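Local atomic coordinates of putative cytidylyltransferase (Burkholderia pseudomallei, PDB entry 5X9Q), a protein that probably transfers the adenylyl group of ATP to D-glycero-beta-D-manno-heptose 1-phosphate, giving ADP-heptose and diphosphate in the heptose biosynthesis pathway. Residues I22-L27 and P114-E119; L56-A61 and F155-S160. All coordinates share one frame; numbering follows the deposited sequence.

Contact 1 of 2, residues I22-L27 and P114-E119; sequences ITRDAL and PVSLIE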
loop_
_atom_site.group_PDB
_atom_site.type_symbol
_atom_site.label_atom_id
_atom_site.label_comp_id
_atom_site.label_asym_id
_atom_site.label_seq_id
_atom_site.Cartn_x
_atom_site.Cartn_y
_atom_site.Cartn_z
ATOM N N ILE A 22 10.077 9.881 10.230
ATOM C CA ILE A 22 10.821 10.374 11.346
ATOM C C ILE A 22 12.328 10.329 11.117
ATOM O O ILE A 22 12.821 9.562 10.341
ATOM C CB ILE A 22 10.437 9.553 12.580
ATOM C CG1 ILE A 22 11.134 10.032 13.800
ATOM C CG2 ILE A 22 10.852 8.113 12.468
ATOM C CD1 ILE A 22 10.350 9.706 15.029
ATOM N N THR A 23 13.048 11.184 11.800
ATOM C CA THR A 23 14.502 11.197 11.697
ATOM C C THR A 23 15.144 10.251 12.704
ATOM O O THR A 23 14.569 9.960 13.753
ATOM C CB THR A 23 15.069 12.613 11.908
ATOM O OG1 THR A 23 14.873 13.014 13.270
ATOM C CG2 THR A 23 14.376 13.607 10.988
ATOM N N ARG A 24 16.339 9.772 12.376
ATOM C CA ARG A 24 17.061 8.862 13.246
ATOM C C ARG A 24 17.139 9.414 14.676
ATOM O O ARG A 24 16.938 8.667 15.642
ATOM C CB ARG A 24 18.461 8.565 12.695
ATOM C CG ARG A 24 19.310 7.824 13.720
ATOM C CD ARG A 24 20.738 7.524 13.288
ATOM N NE ARG A 24 20.829 7.033 11.916
ATOM C CZ ARG A 24 21.887 6.386 11.437
ATOM N NH1 ARG A 24 22.920 6.111 12.236
ATOM N NH2 ARG A 24 21.895 5.975 10.176
ATOM N N ASP A 25 17.420 10.713 14.811
ATOM C CA ASP A 25 17.558 11.329 16.139
ATOM C C ASP A 25 16.234 11.279 16.894
ATOM O O ASP A 25 16.178 10.885 18.066
ATOM C CB ASP A 25 18.026 12.785 16.036
ATOM C CG ASP A 25 19.518 12.912 15.790
ATOM O OD1 ASP A 25 20.277 12.022 16.234
ATOM O OD2 ASP A 25 19.928 13.915 15.163
ATOM N N ALA A 26 15.164 11.659 16.211
ATOM C CA ALA A 26 13.847 11.623 16.819
ATOM C C ALA A 26 13.442 10.193 17.191
ATOM O O ALA A 26 12.933 9.961 18.281
ATOM C CB ALA A 26 12.836 12.222 15.884
ATOM N N LEU A 27 13.721 9.229 16.320
ATOM C CA LEU A 27 13.359 7.848 16.616
ATOM C C LEU A 27 14.175 7.369 17.805
ATOM O O LEU A 27 13.681 6.604 18.638
ATOM C CB LEU A 27 13.558 6.932 15.407
ATOM C CG LEU A 27 13.168 5.470 15.663
ATOM C CD1 LEU A 27 11.707 5.342 16.130
ATOM C CD2 LEU A 27 13.395 4.611 14.436
ATOM N N PRO A 114 22.398 -1.006 6.930
ATOM C CA PRO A 114 21.621 -0.443 8.033
ATOM C C PRO A 114 22.197 -0.647 9.439
ATOM O O PRO A 114 21.476 -0.381 10.420
ATOM C CB PRO A 114 20.283 -1.167 7.908
ATOM C CG PRO A 114 20.536 -2.404 7.074
ATOM C CD PRO A 114 21.913 -2.333 6.515
ATOM N N VAL A 115 23.461 -1.069 9.546
ATOM C CA VAL A 115 24.038 -1.417 10.849
ATOM C C VAL A 115 24.032 -0.278 11.870
ATOM O O VAL A 115 23.637 -0.485 13.015
ATOM C CB VAL A 115 25.479 -1.958 10.708
ATOM C CG1 VAL A 115 26.134 -2.097 12.073
ATOM C CG2 VAL A 115 25.445 -3.307 9.989
ATOM N N SER A 116 24.463 0.917 11.500
ATOM C CA SER A 116 24.480 1.975 12.510
ATOM C C SER A 116 23.055 2.449 12.792
ATOM O O SER A 116 22.770 2.898 13.904
ATOM C CB SER A 116 25.337 3.178 12.080
ATOM O OG SER A 116 24.621 3.992 11.158
ATOM N N LEU A 117 22.164 2.393 11.799
ATOM C CA LEU A 117 20.767 2.737 12.083
ATOM C C LEU A 117 20.202 1.734 13.112
ATOM O O LEU A 117 19.655 2.132 14.144
ATOM C CB LEU A 117 19.914 2.754 10.813
ATOM C CG LEU A 117 18.398 2.952 11.005
ATOM C CD1 LEU A 117 18.019 4.252 11.715
ATOM C CD2 LEU A 117 17.704 2.901 9.676
ATOM N N ILE A 118 20.412 0.445 12.857
ATOM C CA ILE A 118 19.921 -0.602 13.742
ATOM C C ILE A 118 20.513 -0.513 15.137
ATOM O O ILE A 118 19.836 -0.808 16.136
ATOM C CB ILE A 118 20.199 -1.997 13.149
ATOM C CG1 ILE A 118 19.276 -2.203 11.946
ATOM C CG2 ILE A 118 19.968 -3.102 14.203
ATOM C CD1 ILE A 118 19.457 -3.501 11.225
ATOM N N GLU A 119 21.762 -0.070 15.215
ATOM C CA GLU A 119 22.399 0.080 16.503
ATOM C C GLU A 119 21.638 1.159 17.277
ATOM O O GLU A 119 21.335 1.009 18.475
ATOM C CB GLU A 119 23.904 0.401 16.324
ATOM C CG GLU A 119 24.689 0.686 17.614
ATOM C CD GLU A 119 26.228 0.656 17.418
ATOM O OE1 GLU A 119 26.757 -0.274 16.766
ATOM O OE2 GLU A 119 26.915 1.600 17.869
#
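R24, in the first turn of helix 24-30, faces L117 of helix 115-121 with 7.3 Å between their CA atoms, the nearest pair of CA atoms across the two segments. The arginine does most of the bridging. Its CG is anti to the backbone N, and the chain runs out extended to CD, then bends at chi3 (-44°), which swings NE and the guanidinium across the start of the other helix. One face of that group rests on L117, whose CA sits 3.8 Å above the plane of the R24 guanidinium, over its centre. Towards the edge, R24 NH1 donates a hydrogen bond to S116 OG at 2.9 Å, with an N-H...O angle of 152°. The serine oxygen is tilted 16° out of the guanidinium plane. The other terminal nitrogen, NH2, forms a salt bridge with E111, so the flat group is gripped at two points and its rotation is limited. The arginine's own helix begins with an N-cap: T23 OG1 accepts from A26 N at 3.3 Å. Away from the arginine the two helices meet the same strand: L27 and L117 both pack on V107 of strand 105-109. L117 also reaches F40 of strand 38-43, and I118 turns to helix 138-145, so helix 115-121 lies against both strands, with helix 138-145 meeting it at I118.

Contact 2 of 2, residues L56-A61 and F155-S160; sequences LADAKA and FEHDRS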
loop_
_atom_site.group_PDB
_atom_site.type_symbol
_atom_site.label_atom_id
_atom_site.label_comp_id
_atom_site.label_asym_id
_atom_site.label_seq_id
_atom_site.Cartn_x
_atom_site.Cartn_y
_atom_site.Cartn_z
ATOM N N LEU A 56 5.538 -7.145 4.929
ATOM C CA LEU A 56 5.505 -6.020 5.863
ATOM C C LEU A 56 4.445 -6.246 6.948
ATOM O O LEU A 56 4.610 -5.831 8.094
ATOM C CB LEU A 56 5.229 -4.713 5.119
ATOM C CG LEU A 56 6.437 -4.037 4.467
ATOM C CD1 LEU A 56 6.071 -2.649 3.965
ATOM C CD2 LEU A 56 7.605 -3.969 5.439
ATOM N N ALA A 57 3.359 -6.909 6.561
ATOM C CA ALA A 57 2.236 -7.230 7.440
ATOM C C ALA A 57 2.562 -8.338 8.428
ATOM O O ALA A 57 2.260 -8.205 9.610
ATOM C CB ALA A 57 0.995 -7.582 6.612
ATOM N N ASP A 58 3.242 -9.376 7.955
ATOM C CA ASP A 58 3.656 -10.473 8.817
ATOM C C ASP A 58 4.693 -10.003 9.845
ATOM O O ASP A 58 4.673 -10.448 10.995
ATOM C CB ASP A 58 4.224 -11.625 7.985
ATOM C CG ASP A 58 3.143 -12.444 7.309
ATOM O OD1 ASP A 58 1.962 -12.306 7.693
ATOM O OD2 ASP A 58 3.473 -13.226 6.392
ATOM N N ALA A 59 5.594 -9.108 9.438
ATOM C CA ALA A 59 6.618 -8.601 10.350
ATOM C C ALA A 59 5.909 -7.847 11.466
ATOM O O ALA A 59 6.242 -8.026 12.644
ATOM C CB ALA A 59 7.623 -7.689 9.613
ATOM N N LYS A 60 4.886 -7.063 11.103
ATOM C CA LYS A 60 4.098 -6.322 12.098
ATOM C C LYS A 60 3.447 -7.296 13.082
ATOM O O LYS A 60 3.406 -7.032 14.274
ATOM C CB LYS A 60 3.006 -5.454 11.435
ATOM C CG LYS A 60 2.111 -4.718 12.446
ATOM C CD LYS A 60 2.977 -3.874 13.383
ATOM C CE LYS A 60 2.177 -3.183 14.493
ATOM N NZ LYS A 60 1.396 -1.981 14.097
ATOM N N ALA A 61 2.965 -8.421 12.571
ATOM C CA ALA A 61 2.295 -9.438 13.377
ATOM C C ALA A 61 3.215 -10.126 14.397
ATOM O O ALA A 61 2.733 -10.729 15.364
ATOM C CB ALA A 61 1.677 -10.491 12.461
ATOM N N PHE A 155 8.712 -14.113 0.923
ATOM C CA PHE A 155 7.857 -13.103 0.307
ATOM C C PHE A 155 6.414 -13.530 0.034
ATOM O O PHE A 155 5.470 -12.829 0.402
ATOM C CB PHE A 155 8.457 -12.641 -1.024
ATOM C CG PHE A 155 9.666 -11.763 -0.869
ATOM C CD1 PHE A 155 9.569 -10.527 -0.251
ATOM C CD2 PHE A 155 10.901 -12.174 -1.344
ATOM C CE1 PHE A 155 10.679 -9.718 -0.107
ATOM C CE2 PHE A 155 12.016 -11.367 -1.202
ATOM C CZ PHE A 155 11.906 -10.138 -0.584
ATOM N N GLU A 156 6.268 -14.673 -0.669
ATOM C CA GLU A 156 4.964 -15.195 -0.956
ATOM C C GLU A 156 4.991 -16.610 -0.531
ATOM O O GLU A 156 5.772 -17.425 -1.022
ATOM C CB GLU A 156 4.506 -15.157 -2.424
ATOM C CG GLU A 156 4.182 -13.756 -2.955
ATOM C CD GLU A 156 3.631 -13.900 -4.369
ATOM O OE1 GLU A 156 4.347 -14.458 -5.243
ATOM O OE2 GLU A 156 2.482 -13.435 -4.601
ATOM N N HIS A 157 4.115 -16.891 0.429
ATOM C CA HIS A 157 3.939 -18.206 1.006
ATOM C C HIS A 157 2.437 -18.395 1.132
ATOM O O HIS A 157 1.688 -17.424 1.241
ATOM C CB HIS A 157 4.605 -18.292 2.377
ATOM C CG HIS A 157 4.307 -17.123 3.266
ATOM N ND1 HIS A 157 4.925 -15.901 3.121
ATOM C CD2 HIS A 157 3.457 -16.992 4.313
ATOM C CE1 HIS A 157 4.469 -15.066 4.039
ATOM N NE2 HIS A 157 3.578 -15.704 4.775
ATOM N N ASP A 158 1.995 -19.645 1.111
ATOM C CA ASP A 158 0.592 -19.946 1.199
ATOM C C ASP A 158 0.253 -19.982 2.660
ATOM O O ASP A 158 0.690 -20.856 3.409
ATOM C CB ASP A 158 0.226 -21.283 0.508
ATOM C CG ASP A 158 -1.287 -21.546 0.388
ATOM O OD1 ASP A 158 -2.141 -20.731 0.834
ATOM O OD2 ASP A 158 -1.601 -22.617 -0.195
ATOM N N ARG A 159 -0.552 -18.980 3.067
ATOM C CA ARG A 159 -0.988 -18.809 4.420
ATOM C C ARG A 159 -2.401 -19.294 4.650
ATOM O O ARG A 159 -3.215 -19.469 3.734
ATOM C CB ARG A 159 -0.932 -17.331 4.877
ATOM C CG ARG A 159 0.468 -16.747 5.037
ATOM C CD ARG A 159 0.536 -15.408 5.776
ATOM N NE ARG A 159 -0.209 -14.374 4.996
ATOM C CZ ARG A 159 0.406 -13.673 3.991
ATOM N NH1 ARG A 159 1.728 -13.851 3.683
ATOM N NH2 ARG A 159 -0.313 -12.749 3.289
ATOM N N SER A 160 -2.723 -19.546 5.937
ATOM C CA SER A 160 -4.036 -19.978 6.317
ATOM C C SER A 160 -4.967 -18.812 6.198
ATOM O O SER A 160 -6.068 -19.000 5.678
ATOM C CB SER A 160 -4.113 -20.500 7.757
ATOM O OG SER A 160 -3.375 -21.706 7.871
#
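D58, on helix 50-62 of this Rossmann-like nucleotidyltransferase fold, meets H157 and R159 from the loop that leads from strand 149-153 to the C-terminal helix 160-171. The D58 and H157 side chains reach toward each other, their flat ends turned 43° apart. D58 OD2 lies in the plane of the H157 ring, at its edge, and takes a weak hydrogen bond from H157 NE2 at 3.0 Å, strongly bent at 123°. R159 stands differently: its guanidinium is almost perpendicular to the carboxylate, the planes 88° apart, and D58 OD2 is well out of the guanidinium plane. D58 OD1 lies over one face of the guanidinium, while H157 CE1 lies at its edge. The resulting salt bridge, 3.3 Å from D58 OD2 to R159 NH1, is therefore one of charge, with no N-H aimed at the oxygen. A bend at chi3 folds the arginine back beside the histidine, and both bear on the same carboxylate oxygen. The contact lies at the surface and beside the second subunit, where A57 packs on F17 and R159 on A15 of that neighbouring subunit. The other ring nitrogen, H157 ND1, gives a weak hydrogen bond to the backbone oxygen of P154.

Overall arrangement
From the N terminus, the chain enters contact 1 just before helix 24-30, passes through strand 38-43 and reaches contact 2 on helix 50-62. It then runs through strands 65-71 and 105-109 before helix 115-121 closes contact 1 over 87 residues. Strands 125-129 and 149-153 follow, and the loop at 155-160 closes contact 2 over 94 residues. The segments alternate, so the two closures cross. Contact 1 ties the N-terminal helix to a helix packed on the parallel sheet; contact 2 ties helix 50-62 to the lead-in of the C-terminal helix. Their centres are 25 Å apart, on opposite sides of the chain's centre.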